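PDB 5CE6: FACT-Spt16 from Cicer arietinum, which probably acts as a histone chaperone that binds H3-H4, as the SPT16 subunit of the transcription-linked FACT complex. Local coordinates for residues I105-K110 / I121-K126; K207-L212 / Y309-A314; G346-A351 / D395-E400; Q411-E416 / K423-L428. All blocks are in the same frame, centred on the assembly; numbering follows the deposited sequence.

Contact 1 (I105-K110 / I121-K126); sequences ILESVK and IILHVK
Val109 and Ile121 meet methyl to methyl: CG2 of Val109 lies 3.4 Å from CD1 of Ile121, closer than carbons usually pack. In Ile121, CG1 stands anti to the carbonyl carbon and CD1 is anti to CA (chi2 -176°), which extends the branch that meets Val109. Further along the same strand, Leu123 offers both methyls. Its CD2 rests 3.9 Å from CB of Leu106, while its CD1 touches CE of Lys110 at 3.8 Å and borders the carboxylate oxygen OE2 of Glu107. The aliphatic part of Lys110 crosses the Ile121 side chain at a slant, its CG 3.8 Å from CB of Ile121. Lysine suits this margin, since its methylenes pack on the branched residues while the amine reaches polar partners.

Strand 120-125 is an outermost strand of the six-stranded mixed sheet in the N-terminal lobe. The end of helix 100-106 and the turn after it lie against one face of that strand, where Ile121 and Leu123 point; Ile122, His124 and Lys126 bond through their backbones to strand 93-98.

Outside the apolar layer, NZ of Lys110 forms a salt bridge with OE2 of Glu107 at 2.9 Å, though the hydrogen-bond geometry is weak. The same NZ donates to a water that also accepts from the backbone N of Leu123, 2.9 Å from it. A second water donates to O of Lys110 and accepts from N of Ile121. On the buried side, Leu106 also packs on Val96 and Phe82, and Val109 on Leu26 and Phe29 of helix 26-42.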
loop_
_atom_site.group_PDB
_atom_site.type_symbol
_atom_site.label_atom_id
_atom_site.label_comp_id
_atom_site.label_asym_id
_atom_site.label_seq_id
_atom_site.Cartn_x
_atom_site.Cartn_y
_atom_site.Cartn_z
ATOM N N ILE A 105 7.443 -25.878 -9.949
ATOM C CA ILE A 105 6.470 -25.458 -8.956
ATOM C C ILE A 105 5.120 -25.190 -9.618
ATOM O O ILE A 105 4.075 -25.596 -9.106
ATOM C CB ILE A 105 6.954 -24.198 -8.216
ATOM C CG1 ILE A 105 8.228 -24.506 -7.429
ATOM C CG2 ILE A 105 5.863 -23.667 -7.290
ATOM C CD1 ILE A 105 8.957 -23.274 -6.941
ATOM N N LEU A 106 5.148 -24.528 -10.771
ATOM C CA LEU A 106 3.920 -24.148 -11.470
ATOM C C LEU A 106 3.213 -25.316 -12.153
ATOM O O LEU A 106 2.067 -25.182 -12.576
ATOM C CB LEU A 106 4.197 -23.024 -12.474
ATOM C CG LEU A 106 4.507 -21.664 -11.859
ATOM C CD1 LEU A 106 4.960 -20.657 -12.901
ATOM C CD2 LEU A 106 3.290 -21.123 -11.105
ATOM N N GLU A 107 3.889 -26.458 -12.268
ATOM C CA GLU A 107 3.254 -27.659 -12.813
ATOM C C GLU A 107 1.928 -27.964 -12.114
ATOM O O GLU A 107 0.974 -28.426 -12.739
ATOM C CB GLU A 107 4.191 -28.865 -12.702
ATOM C CG GLU A 107 5.287 -28.899 -13.751
ATOM C CD GLU A 107 4.756 -29.189 -15.142
ATOM O OE1 GLU A 107 3.646 -29.749 -15.253
ATOM O OE2 GLU A 107 5.450 -28.857 -16.125
ATOM N N SER A 108 1.872 -27.674 -10.819
ATOM C CA SER A 108 0.727 -28.043 -9.993
ATOM C C SER A 108 -0.544 -27.242 -10.281
ATOM O O SER A 108 -1.635 -27.651 -9.887
ATOM C CB SER A 108 1.083 -27.916 -8.510
ATOM O OG SER A 108 1.375 -26.572 -8.173
ATOM N N VAL A 109 -0.411 -26.104 -10.957
ATOM C CA VAL A 109 -1.579 -25.270 -11.246
ATOM C C VAL A 109 -2.157 -25.505 -12.649
ATOM O O VAL A 109 -3.165 -24.910 -13.016
ATOM C CB VAL A 109 -1.301 -23.763 -10.986
ATOM C CG1 VAL A 109 -0.865 -23.543 -9.552
ATOM C CG2 VAL A 109 -0.239 -23.233 -11.918
ATOM N N LYS A 110 -1.536 -26.389 -13.422
ATOM C CA LYS A 110 -2.050 -26.709 -14.758
ATOM C C LYS A 110 -3.471 -27.271 -14.719
ATOM O O LYS A 110 -4.368 -26.754 -15.383
ATOM C CB LYS A 110 -1.122 -27.675 -15.492
ATOM C CG LYS A 110 0.107 -27.007 -16.082
ATOM C CD LYS A 110 1.031 -28.036 -16.707
ATOM C CE LYS A 110 2.248 -27.380 -17.324
ATOM N NZ LYS A 110 3.169 -28.417 -17.892
ATOM N N ILE A 121 -2.073 -23.876 -19.199
ATOM C CA ILE A 121 -0.822 -23.255 -18.779
ATOM C C ILE A 121 0.361 -23.814 -19.559
ATOM O O ILE A 121 0.564 -25.025 -19.615
ATOM C CB ILE A 121 -0.598 -23.439 -17.285
ATOM C CG1 ILE A 121 -1.643 -22.622 -16.530
ATOM C CG2 ILE A 121 0.807 -23.018 -16.896
ATOM C CD1 ILE A 121 -1.472 -22.639 -15.059
ATOM N N ILE A 122 1.133 -22.919 -20.165
ATOM C CA ILE A 122 2.275 -23.330 -20.974
ATOM C C ILE A 122 3.530 -22.785 -20.324
ATOM O O ILE A 122 3.684 -21.576 -20.200
ATOM C CB ILE A 122 2.170 -22.777 -22.397
ATOM C CG1 ILE A 122 0.868 -23.244 -23.045
ATOM C CG2 ILE A 122 3.374 -23.212 -23.236
ATOM C CD1 ILE A 122 0.742 -24.746 -23.118
ATOM N N LEU A 123 4.430 -23.672 -19.909
ATOM C CA LEU A 123 5.621 -23.226 -19.194
ATOM C C LEU A 123 6.827 -23.176 -20.122
ATOM O O LEU A 123 7.199 -24.180 -20.724
ATOM C CB LEU A 123 5.887 -24.124 -17.984
ATOM C CG LEU A 123 4.752 -24.131 -16.957
ATOM C CD1 LEU A 123 5.014 -25.144 -15.859
ATOM C CD2 LEU A 123 4.576 -22.751 -16.358
ATOM N N HIS A 124 7.418 -21.994 -20.250
ATOM C CA HIS A 124 8.611 -21.820 -21.069
ATOM C C HIS A 124 9.797 -21.668 -20.130
ATOM O O HIS A 124 9.919 -20.656 -19.444
ATOM C CB HIS A 124 8.470 -20.567 -21.939
ATOM C CG HIS A 124 7.214 -20.534 -22.754
ATOM N ND1 HIS A 124 7.180 -20.924 -24.077
ATOM C CD2 HIS A 124 5.951 -20.162 -22.439
ATOM C CE1 HIS A 124 5.950 -20.794 -24.540
ATOM N NE2 HIS A 124 5.184 -20.335 -23.565
ATOM N N VAL A 125 10.662 -22.678 -20.088
ATOM C CA VAL A 125 11.777 -22.682 -19.140
ATOM C C VAL A 125 12.980 -21.925 -19.687
ATOM O O VAL A 125 13.492 -22.262 -20.762
ATOM C CB VAL A 125 12.234 -24.120 -18.818
ATOM C CG1 VAL A 125 13.482 -24.094 -17.940
ATOM C CG2 VAL A 125 11.118 -24.907 -18.156
ATOM N N LYS A 126 13.438 -20.919 -18.944
ATOM C CA LYS A 126 14.631 -20.167 -19.331
ATOM C C LYS A 126 15.874 -20.645 -18.588
ATOM O O LYS A 126 15.919 -20.620 -17.352
ATOM C CB LYS A 126 14.445 -18.666 -19.083
ATOM C CG LYS A 126 15.561 -17.808 -19.686
ATOM C CD LYS A 126 15.552 -16.397 -19.122
ATOM C CE LYS A 126 16.139 -16.365 -17.719
ATOM N NZ LYS A 126 17.603 -16.666 -17.706
HETATM O O HOH W 1 4.145 -26.555 -20.252
HETATM O O HOH W 2 -3.849 -25.623 -17.814
#

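Contact 2 (K207-L212 / Y309-A314); sequences KRAAYL and YCSNIA
Ser311 OG, buried against the helix backbone at Ala209, is gripped by two hydrogen bonds from beyond the two segments, to OG1 of Thr213 and to O of Ala304. Its chi1 of 63° places OG between the backbone N and the carbonyl carbon, 3.2 Å from O of Ala209, a close contact. Thr213 and Ala304 satisfy the buried hydroxyl, and Thr213 OG1, a turn further along the helix, also bonds O of Ala209. CB of Ser311 faces CB of Ala210 at 3.9 Å.

The small side chains explain how near the backbones come, with CA of Ala210 only 5.1 Å from CA of Ser311. Here the long helix 200-230 packs on strand 309-319 where that strand is interrupted at Ser311 and Asn312, in the M24 domain, whose pita-bread fold is built from curved sheet backed by helices. CB of Ala209, a methyl small enough for this close approach to the backbone, lies 3.5 Å from O of Tyr309.

Tyr309 starts toward the helix, but its ring leads away and its OH is hydrogen-bonded to Glu202, earlier on the same helix. On the strand's other side, Asn312 is bonded by its amide to Tyr267 and Asn405.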
loop_
_atom_site.group_PDB
_atom_site.type_symbol
_atom_site.label_atom_id
_atom_site.label_comp_id
_atom_site.label_asym_id
_atom_site.label_seq_id
_atom_site.Cartn_x
_atom_site.Cartn_y
_atom_site.Cartn_z
ATOM N N LYS A 207 -6.278 -7.194 9.289
ATOM C CA LYS A 207 -6.532 -6.952 10.708
ATOM C C LYS A 207 -5.382 -7.458 11.572
ATOM O O LYS A 207 -5.008 -6.795 12.539
ATOM C CB LYS A 207 -7.835 -7.618 11.156
ATOM C CG LYS A 207 -9.079 -6.992 10.570
ATOM C CD LYS A 207 -10.311 -7.779 11.022
ATOM C CE LYS A 207 -11.607 -7.040 10.747
ATOM N NZ LYS A 207 -12.785 -7.823 11.250
ATOM N N ARG A 208 -4.838 -8.632 11.240
ATOM C CA ARG A 208 -3.673 -9.154 11.964
ATOM C C ARG A 208 -2.513 -8.164 11.846
ATOM O O ARG A 208 -1.876 -7.833 12.837
ATOM C CB ARG A 208 -3.235 -10.527 11.429
ATOM C CG ARG A 208 -4.315 -11.617 11.521
ATOM C CD ARG A 208 -4.530 -12.126 12.945
ATOM N NE ARG A 208 -5.604 -13.128 13.013
ATOM C CZ ARG A 208 -6.833 -12.873 13.449
ATOM N NH1 ARG A 208 -7.150 -11.652 13.862
ATOM N NH2 ARG A 208 -7.754 -13.836 13.464
ATOM N N ALA A 209 -2.256 -7.703 10.625
ATOM C CA ALA A 209 -1.194 -6.738 10.362
ATOM C C ALA A 209 -1.434 -5.463 11.159
ATOM O O ALA A 209 -0.527 -4.959 11.824
ATOM C CB ALA A 209 -1.117 -6.427 8.882
ATOM N N ALA A 210 -2.662 -4.952 11.091
ATOM C CA ALA A 210 -3.018 -3.717 11.790
ATOM C C ALA A 210 -2.941 -3.843 13.307
ATOM O O ALA A 210 -2.598 -2.877 13.993
ATOM C CB ALA A 210 -4.405 -3.247 11.370
ATOM N N TYR A 211 -3.301 -5.012 13.836
ATOM C CA TYR A 211 -3.164 -5.257 15.268
ATOM C C TYR A 211 -1.707 -5.118 15.708
ATOM O O TYR A 211 -1.408 -4.468 16.714
ATOM C CB TYR A 211 -3.697 -6.644 15.647
ATOM C CG TYR A 211 -3.793 -6.855 17.144
ATOM C CD1 TYR A 211 -4.915 -6.439 17.849
ATOM C CD2 TYR A 211 -2.756 -7.454 17.854
ATOM C CE1 TYR A 211 -5.011 -6.621 19.220
ATOM C CE2 TYR A 211 -2.840 -7.640 19.225
ATOM C CZ TYR A 211 -3.970 -7.219 19.902
ATOM O OH TYR A 211 -4.064 -7.399 21.263
ATOM N N LEU A 212 -0.798 -5.725 14.950
ATOM C CA LEU A 212 0.630 -5.617 15.244
ATOM C C LEU A 212 1.097 -4.173 15.110
ATOM O O LEU A 212 1.804 -3.655 15.979
ATOM C CB LEU A 212 1.435 -6.517 14.308
ATOM C CG LEU A 212 2.957 -6.371 14.376
ATOM C CD1 LEU A 212 3.440 -6.638 15.785
ATOM C CD2 LEU A 212 3.608 -7.335 13.405
ATOM N N TYR A 309 -0.014 -8.684 3.362
ATOM C CA TYR A 309 -1.046 -7.647 3.470
ATOM C C TYR A 309 -0.605 -6.518 4.379
ATOM O O TYR A 309 -0.232 -6.754 5.529
ATOM C CB TYR A 309 -2.395 -8.240 3.925
ATOM C CG TYR A 309 -3.008 -9.023 2.798
ATOM C CD1 TYR A 309 -2.624 -10.343 2.559
ATOM C CD2 TYR A 309 -3.898 -8.422 1.912
ATOM C CE1 TYR A 309 -3.133 -11.056 1.492
ATOM C CE2 TYR A 309 -4.420 -9.136 0.833
ATOM C CZ TYR A 309 -4.026 -10.441 0.630
ATOM O OH TYR A 309 -4.534 -11.150 -0.434
ATOM N N CYS A 310 -0.660 -5.299 3.851
ATOM C CA CYS A 310 -0.120 -4.128 4.528
ATOM C C CYS A 310 -1.132 -3.494 5.473
ATOM O O CYS A 310 -2.341 -3.716 5.372
ATOM C CB CYS A 310 0.300 -3.057 3.508
ATOM S SG CYS A 310 1.625 -3.560 2.390
ATOM N N SER A 311 -0.609 -2.675 6.380
ATOM C CA SER A 311 -1.421 -1.872 7.288
ATOM C C SER A 311 -0.610 -0.639 7.594
ATOM O O SER A 311 0.583 -0.584 7.284
ATOM C CB SER A 311 -1.752 -2.637 8.576
ATOM O OG SER A 311 -0.566 -2.938 9.308
ATOM N N ASN A 312 -1.235 0.356 8.210
ATOM C CA ASN A 312 -0.516 1.585 8.482
ATOM C C ASN A 312 -1.098 2.317 9.676
ATOM O O ASN A 312 -2.308 2.257 9.911
ATOM C CB ASN A 312 -0.594 2.526 7.289
ATOM C CG ASN A 312 0.371 3.678 7.424
ATOM O OD1 ASN A 312 1.566 3.466 7.634
ATOM N ND2 ASN A 312 -0.137 4.899 7.337
ATOM N N ILE A 313 -0.244 3.019 10.415
ATOM C CA ILE A 313 -0.735 3.939 11.440
ATOM C C ILE A 313 0.234 5.100 11.494
ATOM O O ILE A 313 1.401 4.958 11.146
ATOM C CB ILE A 313 -0.842 3.245 12.826
ATOM C CG1 ILE A 313 -1.748 4.037 13.780
ATOM C CG2 ILE A 313 0.537 3.082 13.464
ATOM C CD1 ILE A 313 -1.811 3.409 15.178
ATOM N N ALA A 314 -0.251 6.274 11.875
ATOM C CA ALA A 314 0.629 7.416 12.071
ATOM C C ALA A 314 0.031 8.243 13.185
ATOM O O ALA A 314 -1.189 8.418 13.244
ATOM C CB ALA A 314 0.762 8.255 10.800
#

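Contact 3 (G346-A351 / D395-E400); sequences GNKLSA and DQIVKE
Lys348 and Ile397 form a single backbone bridge, flanked by three hydrogen bonds between the two segments. N of Gly346 donates to O of Val398 at 2.9 Å; N of Val398 returns a nearly straight bond to O of Asn347 at 2.8 Å (177° at the hydrogen); and N of Leu349 reaches O of Gln396 at 2.9 Å. CA of Lys348 also lies against that Gln396 oxygen in a CA-H...O contact. Gly346 has phi of 100°, where a CB would press on the carbonyl O of the preceding residue.

Among side chains the one polar bond is Ser350 OG to OD1 of Asp395, 2.8 Å long and taken on the anti lone pair of the carboxylate. The position near a helix start may favour the negative charge.

Apolar contacts fill the rest. CD1 of Leu349 meets CG2 of Val398 at 3.6 Å, the buried part of the interface, and Ile397 sets CG2 against CA of Gly346 and CD1 against CG of Lys348 at 3.6 Å. The lysine's methylenes suit this exposed margin.

Lys348 occupies the N-cap of helix 349-363, whose first-turn N-H at Leu349 is taken up by the carbonyl of Gln396: a helix start tied to a neighbouring loop in the M24 domain.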
loop_
_atom_site.group_PDB
_atom_site.type_symbol
_atom_site.label_atom_id
_atom_site.label_comp_id
_atom_site.label_asym_id
_atom_site.label_seq_id
_atom_site.Cartn_x
_atom_site.Cartn_y
_atom_site.Cartn_z
ATOM N N GLY A 346 -21.342 3.338 -1.095
ATOM C CA GLY A 346 -22.224 4.171 -1.885
ATOM C C GLY A 346 -21.770 5.619 -1.947
ATOM O O GLY A 346 -22.275 6.393 -2.759
ATOM N N ASN A 347 -20.838 5.994 -1.078
ATOM C CA ASN A 347 -20.311 7.358 -1.072
ATOM C C ASN A 347 -19.075 7.492 -1.959
ATOM O O ASN A 347 -18.304 6.558 -2.081
ATOM C CB ASN A 347 -19.960 7.786 0.353
ATOM C CG ASN A 347 -21.181 7.975 1.230
ATOM O OD1 ASN A 347 -22.315 7.940 0.756
ATOM N ND2 ASN A 347 -20.950 8.209 2.524
ATOM N N LYS A 348 -18.882 8.664 -2.563
ATOM C CA LYS A 348 -17.690 8.909 -3.384
ATOM C C LYS A 348 -16.466 9.174 -2.513
ATOM O O LYS A 348 -16.579 9.817 -1.475
ATOM C CB LYS A 348 -17.922 10.123 -4.287
ATOM C CG LYS A 348 -18.971 9.912 -5.365
ATOM C CD LYS A 348 -19.235 11.184 -6.154
ATOM C CE LYS A 348 -19.776 10.867 -7.543
ATOM N NZ LYS A 348 -20.888 9.876 -7.500
ATOM N N LEU A 349 -15.297 8.695 -2.933
ATOM C CA LEU A 349 -14.063 8.989 -2.198
ATOM C C LEU A 349 -13.864 10.498 -2.107
ATOM O O LEU A 349 -13.392 11.009 -1.095
ATOM C CB LEU A 349 -12.848 8.321 -2.848
ATOM C CG LEU A 349 -12.464 6.894 -2.427
ATOM C CD1 LEU A 349 -13.593 5.917 -2.635
ATOM C CD2 LEU A 349 -11.231 6.436 -3.193
ATOM N N SER A 350 -14.250 11.214 -3.161
ATOM C CA SER A 350 -14.125 12.672 -3.176
ATOM C C SER A 350 -14.980 13.338 -2.107
ATOM O O SER A 350 -14.593 14.352 -1.531
ATOM C CB SER A 350 -14.469 13.232 -4.559
ATOM O OG SER A 350 -15.755 12.807 -4.978
ATOM N N ALA A 351 -16.153 12.776 -1.835
ATOM C CA ALA A 351 -16.998 13.344 -0.797
ATOM C C ALA A 351 -16.324 13.178 0.568
ATOM O O ALA A 351 -16.442 14.042 1.449
ATOM C CB ALA A 351 -18.370 12.681 -0.807
ATOM N N ASP A 395 -13.910 10.192 -7.934
ATOM C CA ASP A 395 -15.337 9.979 -7.749
ATOM C C ASP A 395 -15.682 8.494 -7.685
ATOM O O ASP A 395 -16.842 8.110 -7.849
ATOM C CB ASP A 395 -16.124 10.685 -8.854
ATOM C CG ASP A 395 -15.899 12.192 -8.856
ATOM O OD1 ASP A 395 -15.955 12.806 -7.765
ATOM O OD2 ASP A 395 -15.653 12.759 -9.945
ATOM N N GLN A 396 -14.671 7.667 -7.441
ATOM C CA GLN A 396 -14.879 6.235 -7.254
ATOM C C GLN A 396 -15.810 6.029 -6.065
ATOM O O GLN A 396 -15.744 6.780 -5.089
ATOM C CB GLN A 396 -13.547 5.539 -6.987
ATOM C CG GLN A 396 -13.619 4.021 -6.933
ATOM C CD GLN A 396 -13.805 3.397 -8.302
ATOM O OE1 GLN A 396 -12.864 2.862 -8.882
ATOM N NE2 GLN A 396 -15.024 3.465 -8.824
ATOM N N ILE A 397 -16.669 5.015 -6.147
ATOM C CA ILE A 397 -17.653 4.756 -5.099
ATOM C C ILE A 397 -17.145 3.720 -4.094
ATOM O O ILE A 397 -16.636 2.672 -4.479
ATOM C CB ILE A 397 -18.973 4.264 -5.711
ATOM C CG1 ILE A 397 -19.569 5.350 -6.604
ATOM C CG2 ILE A 397 -19.957 3.882 -4.623
ATOM C CD1 ILE A 397 -20.079 6.539 -5.841
ATOM N N VAL A 398 -17.276 4.031 -2.805
ATOM C CA VAL A 398 -16.861 3.115 -1.746
ATOM C C VAL A 398 -17.710 1.854 -1.825
ATOM O O VAL A 398 -18.930 1.932 -1.995
ATOM C CB VAL A 398 -17.030 3.768 -0.358
ATOM C CG1 VAL A 398 -16.716 2.777 0.752
ATOM C CG2 VAL A 398 -16.135 4.995 -0.236
ATOM N N LYS A 399 -17.053 0.701 -1.730
ATOM C CA LYS A 399 -17.736 -0.588 -1.725
ATOM C C LYS A 399 -17.332 -1.396 -0.494
ATOM O O LYS A 399 -16.204 -1.289 -0.001
ATOM C CB LYS A 399 -17.381 -1.388 -2.988
ATOM C CG LYS A 399 -17.819 -0.750 -4.300
ATOM C CD LYS A 399 -19.319 -0.511 -4.339
ATOM C CE LYS A 399 -19.756 0.137 -5.657
ATOM N NZ LYS A 399 -21.232 0.400 -5.715
ATOM N N GLU A 400 -18.260 -2.211 -0.008
ATOM C CA GLU A 400 -17.971 -3.197 1.026
ATOM C C GLU A 400 -16.725 -4.010 0.671
ATOM O O GLU A 400 -16.550 -4.444 -0.476
ATOM C CB GLU A 400 -19.177 -4.132 1.168
ATOM C CG GLU A 400 -18.973 -5.325 2.073
ATOM C CD GLU A 400 -20.217 -6.195 2.154
ATOM O OE1 GLU A 400 -21.284 -5.775 1.650
ATOM O OE2 GLU A 400 -20.124 -7.301 2.722
#

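Contact 4 (Q411-E416 / K423-L428); sequences QNLHCE and KVFSLL
Phe425 and Leu413 are brought together by their first torsions: chi1 of 70° sets CG of Phe425 between its backbone N and carbonyl carbon, while CG of Leu413 stands anti to its carbonyl carbon. The end of the Phe425 side chain comes nearer to segment 411-416, and CB of Leu413 lies over one face of the ring, 3.9 Å from the centroid, a CH-pi contact offset toward the rim. At the ring's edge, close to its plane, sits N of Cys415, 3.5 Å from CE1 of Phe425. A flat aromatic ring suits this place, since it offers a face to Leu413 and an edge to Cys415.

On the other face of the sheet, His414 and Val424 lie side by side. CG2 of Val424 is over the imidazole, 4.1 Å from its centroid; the branched side chain is well placed to cover a flat ring.

The backbones pair as antiparallel strands. Leu413 and Phe425 form a hydrogen-bonded pair, with Phe425 N to Leu413 O at 2.9 Å and a weak return bond, and His414 and Val424 a non-hydrogen-bonded one. Cys415 N then donates to O of Lys423 at 3.0 Å, from above the carbonyl plane. The chain turns a corner at Asn412, where phi and psi are both positive, a conformation asparagine accepts readily. Its N donates to Ser426 OG at 3.2 Å, and a water joins Asn412 OD1 to the same hydroxyl.

This is the loop end of the hairpin of strands 403-414 and 424-435, near the potassium ion bound by Ala295, Ser420 and Asn422; Leu413, Phe425 and Leu427 rest on helix 323-342, and Phe425 and Leu427 also on Val297 of strand 296-306.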
loop_
_atom_site.group_PDB
_atom_site.type_symbol
_atom_site.label_atom_id
_atom_site.label_comp_id
_atom_site.label_asym_id
_atom_site.label_seq_id
_atom_site.Cartn_x
_atom_site.Cartn_y
_atom_site.Cartn_z
ATOM N N GLN A 411 0.631 20.354 6.286
ATOM C CA GLN A 411 2.029 20.562 5.874
ATOM C C GLN A 411 2.436 22.014 5.976
ATOM O O GLN A 411 1.769 22.890 5.421
ATOM C CB GLN A 411 2.245 20.113 4.424
ATOM C CG GLN A 411 1.443 18.904 4.027
ATOM C CD GLN A 411 1.703 18.482 2.599
ATOM O OE1 GLN A 411 0.870 18.694 1.712
ATOM N NE2 GLN A 411 2.858 17.876 2.366
ATOM N N ASN A 412 3.541 22.261 6.675
ATOM C CA ASN A 412 4.148 23.594 6.766
ATOM C C ASN A 412 3.272 24.676 7.400
ATOM O O ASN A 412 3.190 25.809 6.910
ATOM C CB ASN A 412 4.699 24.058 5.409
ATOM C CG ASN A 412 5.727 23.099 4.843
ATOM O OD1 ASN A 412 6.507 22.498 5.584
ATOM N ND2 ASN A 412 5.727 22.946 3.524
ATOM N N LEU A 413 2.616 24.321 8.498
ATOM C CA LEU A 413 2.013 25.337 9.345
ATOM C C LEU A 413 3.128 26.128 10.012
ATOM O O LEU A 413 4.267 25.667 10.101
ATOM C CB LEU A 413 1.128 24.689 10.403
ATOM C CG LEU A 413 -0.096 23.944 9.877
ATOM C CD1 LEU A 413 -0.744 23.186 11.010
ATOM C CD2 LEU A 413 -1.081 24.936 9.274
ATOM N N HIS A 414 2.811 27.335 10.473
ATOM C CA HIS A 414 3.779 28.122 11.220
ATOM C C HIS A 414 3.386 28.184 12.693
ATOM O O HIS A 414 2.246 28.523 13.019
ATOM C CB HIS A 414 3.889 29.528 10.628
ATOM C CG HIS A 414 4.571 29.563 9.298
ATOM N ND1 HIS A 414 5.699 30.317 9.059
ATOM C CD2 HIS A 414 4.296 28.917 8.139
ATOM C CE1 HIS A 414 6.083 30.146 7.805
ATOM N NE2 HIS A 414 5.251 29.299 7.227
ATOM N N CYS A 415 4.321 27.835 13.575
ATOM C CA CYS A 415 4.054 27.856 15.007
ATOM C C CYS A 415 4.077 29.284 15.524
ATOM O O CYS A 415 4.435 30.221 14.805
ATOM C CB CYS A 415 5.049 26.980 15.782
ATOM S SG CYS A 415 6.716 27.639 15.935
ATOM N N GLU A 416 3.697 29.447 16.780
ATOM C CA GLU A 416 3.589 30.773 17.355
ATOM C C GLU A 416 4.932 31.480 17.470
ATOM O O GLU A 416 5.116 32.573 16.922
ATOM C CB GLU A 416 2.894 30.703 18.714
ATOM C CG GLU A 416 2.724 32.057 19.353
ATOM C CD GLU A 416 1.595 32.071 20.359
ATOM O OE1 GLU A 416 1.844 32.491 21.503
ATOM O OE2 GLU A 416 0.473 31.647 20.001
ATOM N N LYS A 423 9.437 26.348 13.965
ATOM C CA LYS A 423 8.903 27.540 13.295
ATOM C C LYS A 423 7.951 27.160 12.175
ATOM O O LYS A 423 6.847 27.696 12.057
ATOM C CB LYS A 423 10.054 28.378 12.733
ATOM C CG LYS A 423 9.633 29.386 11.659
ATOM C CD LYS A 423 10.814 30.195 11.145
ATOM C CE LYS A 423 10.410 31.082 9.968
ATOM N NZ LYS A 423 11.471 32.085 9.654
ATOM N N VAL A 424 8.384 26.203 11.367
ATOM C CA VAL A 424 7.510 25.571 10.403
ATOM C C VAL A 424 7.379 24.120 10.856
ATOM O O VAL A 424 8.387 23.449 11.101
ATOM C CB VAL A 424 8.116 25.646 8.994
ATOM C CG1 VAL A 424 7.222 24.962 7.994
ATOM C CG2 VAL A 424 8.345 27.096 8.598
ATOM N N PHE A 425 6.144 23.638 11.002
ATOM C CA PHE A 425 5.921 22.271 11.455
ATOM C C PHE A 425 4.828 21.597 10.646
ATOM O O PHE A 425 4.095 22.250 9.903
ATOM C CB PHE A 425 5.561 22.232 12.945
ATOM C CG PHE A 425 4.196 22.786 13.259
ATOM C CD1 PHE A 425 3.998 24.155 13.385
ATOM C CD2 PHE A 425 3.110 21.935 13.432
ATOM C CE1 PHE A 425 2.744 24.668 13.681
ATOM C CE2 PHE A 425 1.851 22.435 13.718
ATOM C CZ PHE A 425 1.660 23.807 13.848
ATOM N N SER A 426 4.724 20.282 10.784
ATOM C CA SER A 426 3.654 19.541 10.138
ATOM C C SER A 426 3.006 18.612 11.164
ATOM O O SER A 426 3.554 18.402 12.248
ATOM C CB SER A 426 4.196 18.740 8.940
ATOM O OG SER A 426 4.774 19.620 7.974
ATOM N N LEU A 427 1.828 18.089 10.832
ATOM C CA LEU A 427 1.108 17.135 11.682
ATOM C C LEU A 427 0.554 16.036 10.802
ATOM O O LEU A 427 0.206 16.295 9.648
ATOM C CB LEU A 427 -0.065 17.809 12.399
ATOM C CG LEU A 427 0.238 19.050 13.239
ATOM C CD1 LEU A 427 -1.070 19.743 13.632
ATOM C CD2 LEU A 427 1.031 18.709 14.464
ATOM N N LEU A 428 0.429 14.834 11.352
ATOM C CA LEU A 428 -0.038 13.678 10.579
ATOM C C LEU A 428 -0.811 12.685 11.434
ATOM O O LEU A 428 -0.384 12.335 12.548
ATOM C CB LEU A 428 1.167 12.984 9.929
ATOM C CG LEU A 428 0.831 11.739 9.105
ATOM C CD1 LEU A 428 0.024 12.134 7.876
ATOM C CD2 LEU A 428 2.129 11.057 8.698
HETATM O O HOH W 3 6.807 21.467 8.056
HETATM O O HOH W 4 6.478 30.397 12.855
#

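Overall arrangement
Contact 2 is the fully buried one, nearest the centre of the chain, and packs small side chains against backbone. The other three lie farther out and are partly buried. Contact 1 stands apart in the N-terminal lobe, its centre about 34 Å from that of contact 2 and about 55 Å from that of contact 4, and is held by apolar side chains and waters without a direct hydrogen bond. Contacts 3 and 4 depend on backbone pairing instead, the first at a helix start, the second within a hairpin. Contacts 2 and 4 meet directly, CB of Ala314 lying 3.8 Å from CD2 of Leu428, so strands 309-319 and 424-435 link them inside the M24 domain.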